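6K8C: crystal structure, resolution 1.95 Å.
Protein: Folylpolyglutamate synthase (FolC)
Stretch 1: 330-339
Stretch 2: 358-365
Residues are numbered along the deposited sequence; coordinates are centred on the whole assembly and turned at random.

Stretch 1 (330-339) VIKKVLILEL
Stretch 2 358-365: GLEYALFE

What sets the register of the two stretches? The two strands run parallel, their axes 24° apart and 4.6 Å at closest approach, pairing Val 334 with Tyr 361, Leu 335 with Ala 362 and Ile 336 with Leu 363; they end at Ile 336 and Leu 363. Four hydrogen bonds lock this: Val 334 N to Glu 360 O (2.9 Å), Ala 362 N to Val 334 O (3.1 Å), Ile 336 N to Ala 362 O (2.8 Å) and Phe 364 N to Ile 336 O (2.8 Å). Backbones are extended, such as Val 334 at phi/psi -112/126 and Ala 362 at -166/175, so that N and O of alternate residues, Val 334 and Ile 336 on one strand and Ala 362 on the other, face across the gap.

Why does Phe 364 cover the most surface? Its chi1 of 173° (t) and chi2 of 77° lay the buried ring among leucines. Leu 335 (m, t) brings its CB to 3.8 Å from Phe 364 CB and sets CD1 at the ring edge, while Leu 337 (t, p) places CD1 a tight 3.3 Å from Phe 364 CD2. Ala 362 shares a sheet face with Leu 335, and its small CB lies 4.1 Å from Leu 335 CD2.

How does Ile 336 serve the other face? Buried with chi1 -54° (m) and chi2 163° (t), it reaches Tyr 361 (chi1 64°, p), CD1 to CD1 at 4.1 Å, and its CB lies 4.3 Å from CD2 of Leu 363 (m, t). Beta-branched and apolar, it suits a buried strand position, packing against the Tyr 361 ring carbon and the Leu 363 methyl. On that face too, Val 334 (t) sets CG2 4.0 Å from CD1 of Leu 359 (m, t).

What continues the pairing beyond the direct bonds? Water bridges do: one water donates to Lys 332 O and accepts from Glu 360 N, both at 2.9 Å; another accepts from Glu 338 N (3.1 Å) and donates to Phe 364 O (2.7 Å).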

# COMPACT_ATOMS: atom_id res chain seq x y z
N VAL A 330 26.31 -4.17 2.91
CA VAL A 330 26.43 -2.91 2.18
C VAL A 330 26.25 -1.70 3.08
O VAL A 330 26.10 -0.58 2.58
CB VAL A 330 25.45 -2.84 0.99
CG1 VAL A 330 25.78 -3.91 -0.05
CG2 VAL A 330 24.01 -2.97 1.46
N ILE A 331 26.25 -1.89 4.40
CA ILE A 331 25.95 -0.83 5.36
C ILE A 331 27.15 -0.66 6.28
O ILE A 331 27.59 -1.62 6.93
CB ILE A 331 24.69 -1.12 6.17
CG1 ILE A 331 23.46 -1.16 5.25
CG2 ILE A 331 24.50 -0.06 7.26
CD1 ILE A 331 23.24 0.14 4.48
N LYS A 332 27.68 0.56 6.35
CA LYS A 332 28.80 0.86 7.23
C LYS A 332 28.38 1.46 8.56
O LYS A 332 29.16 1.43 9.51
CB LYS A 332 29.79 1.80 6.54
CG LYS A 332 29.26 3.21 6.28
CD LYS A 332 30.24 4.00 5.44
CE LYS A 332 29.74 5.42 5.16
NZ LYS A 332 30.74 6.18 4.37
N LYS A 333 27.17 2.00 8.65
CA LYS A 333 26.69 2.60 9.89
C LYS A 333 25.18 2.70 9.83
O LYS A 333 24.60 2.89 8.76
CB LYS A 333 27.32 3.98 10.12
CG LYS A 333 27.10 4.54 11.52
CD LYS A 333 27.89 5.81 11.75
CE LYS A 333 27.74 6.31 13.19
NZ LYS A 333 28.07 7.75 13.32
N VAL A 334 24.54 2.55 10.99
CA VAL A 334 23.10 2.70 11.12
C VAL A 334 22.82 3.95 11.94
O VAL A 334 23.33 4.09 13.06
CB VAL A 334 22.46 1.47 11.78
CG1 VAL A 334 20.95 1.66 11.90
CG2 VAL A 334 22.78 0.20 10.99
N LEU A 335 22.00 4.84 11.39
CA LEU A 335 21.49 5.99 12.14
C LEU A 335 20.04 5.70 12.49
O LEU A 335 19.18 5.62 11.61
CB LEU A 335 21.63 7.27 11.33
CG LEU A 335 23.06 7.68 10.97
CD1 LEU A 335 23.07 8.96 10.14
CD2 LEU A 335 23.92 7.84 12.22
N ILE A 336 19.77 5.51 13.79
CA ILE A 336 18.41 5.21 14.22
C ILE A 336 17.56 6.48 14.14
O ILE A 336 17.92 7.52 14.71
CB ILE A 336 18.41 4.64 15.64
CG1 ILE A 336 19.34 3.42 15.72
CG2 ILE A 336 17.00 4.27 16.07
CD1 ILE A 336 19.72 3.03 17.13
N LEU A 337 16.43 6.39 13.44
CA LEU A 337 15.48 7.50 13.35
C LEU A 337 14.53 7.40 14.53
O LEU A 337 13.53 6.67 14.50
CB LEU A 337 14.73 7.47 12.02
CG LEU A 337 13.92 8.73 11.70
CD1 LEU A 337 14.84 9.93 11.58
CD2 LEU A 337 13.11 8.56 10.43
N GLU A 338 14.85 8.15 15.59
CA GLU A 338 14.05 8.17 16.81
C GLU A 338 12.58 8.38 16.50
O GLU A 338 12.20 9.37 15.85
CB GLU A 338 14.56 9.28 17.73
CG GLU A 338 14.20 9.10 19.19
CD GLU A 338 15.36 9.44 20.10
OE1 GLU A 338 15.84 10.59 20.03
OE2 GLU A 338 15.78 8.57 20.89
N LEU A 339 11.74 7.44 16.94
CA LEU A 339 10.30 7.54 16.82
C LEU A 339 9.68 7.11 18.14
O LEU A 339 10.08 6.09 18.71
CB LEU A 339 9.75 6.66 15.68
CG LEU A 339 9.97 7.15 14.25
CD1 LEU A 339 9.87 5.99 13.28
CD2 LEU A 339 8.98 8.24 13.90
N GLY A 358 27.30 -6.39 14.98
CA GLY A 358 28.53 -5.69 14.71
C GLY A 358 28.39 -4.45 13.85
O GLY A 358 29.32 -4.09 13.13
N LEU A 359 27.24 -3.79 13.91
CA LEU A 359 26.99 -2.58 13.13
C LEU A 359 27.17 -1.36 14.03
O LEU A 359 26.50 -1.24 15.06
CB LEU A 359 25.57 -2.60 12.55
CG LEU A 359 25.31 -3.45 11.31
CD1 LEU A 359 23.81 -3.68 11.14
CD2 LEU A 359 25.91 -2.81 10.07
N GLU A 360 28.08 -0.47 13.64
CA GLU A 360 28.17 0.82 14.30
C GLU A 360 26.85 1.56 14.17
O GLU A 360 26.15 1.45 13.16
CB GLU A 360 29.29 1.68 13.70
CG GLU A 360 30.55 0.92 13.33
CD GLU A 360 31.42 0.62 14.53
OE1 GLU A 360 31.18 1.22 15.60
OE2 GLU A 360 32.35 -0.20 14.40
N TYR A 361 26.49 2.32 15.20
CA TYR A 361 25.24 3.05 15.15
C TYR A 361 25.34 4.34 15.95
O TYR A 361 26.29 4.56 16.71
CB TYR A 361 24.07 2.20 15.66
CG TYR A 361 24.18 1.82 17.11
CD1 TYR A 361 23.72 2.67 18.11
CD2 TYR A 361 24.73 0.60 17.49
CE1 TYR A 361 23.81 2.32 19.44
CE2 TYR A 361 24.83 0.24 18.82
CZ TYR A 361 24.37 1.10 19.79
OH TYR A 361 24.46 0.74 21.12
N ALA A 362 24.35 5.19 15.74
CA ALA A 362 24.14 6.44 16.47
C ALA A 362 22.72 6.88 16.15
O ALA A 362 22.02 6.25 15.35
CB ALA A 362 25.17 7.51 16.08
N LEU A 363 22.28 7.96 16.80
CA LEU A 363 20.98 8.52 16.48
C LEU A 363 21.07 9.39 15.23
O LEU A 363 22.08 10.05 14.98
CB LEU A 363 20.44 9.36 17.65
CG LEU A 363 20.22 8.67 19.00
CD1 LEU A 363 19.33 9.54 19.88
CD2 LEU A 363 19.63 7.28 18.83
N PHE A 364 20.00 9.38 14.43
CA PHE A 364 19.96 10.24 13.25
C PHE A 364 19.68 11.68 13.65
O PHE A 364 18.77 11.95 14.44
CB PHE A 364 18.89 9.78 12.27
CG PHE A 364 18.71 10.72 11.11
CD1 PHE A 364 19.62 10.75 10.07
CD2 PHE A 364 17.66 11.63 11.10
CE1 PHE A 364 19.46 11.63 9.01
CE2 PHE A 364 17.49 12.51 10.05
CZ PHE A 364 18.39 12.52 9.01
N GLU A 365 20.46 12.61 13.09
CA GLU A 365 20.18 14.04 13.20
C GLU A 365 20.15 14.72 11.85
O GLU A 365 19.15 15.35 11.51
CB GLU A 365 21.18 14.72 14.16
CG GLU A 365 22.65 14.37 13.98
CD GLU A 365 23.43 14.52 15.28
OE1 GLU A 365 24.67 14.55 15.22
OE2 GLU A 365 22.79 14.62 16.35
O HOH W 1 29.35 -1.02 11.14
O HOH W 2 16.65 10.69 15.53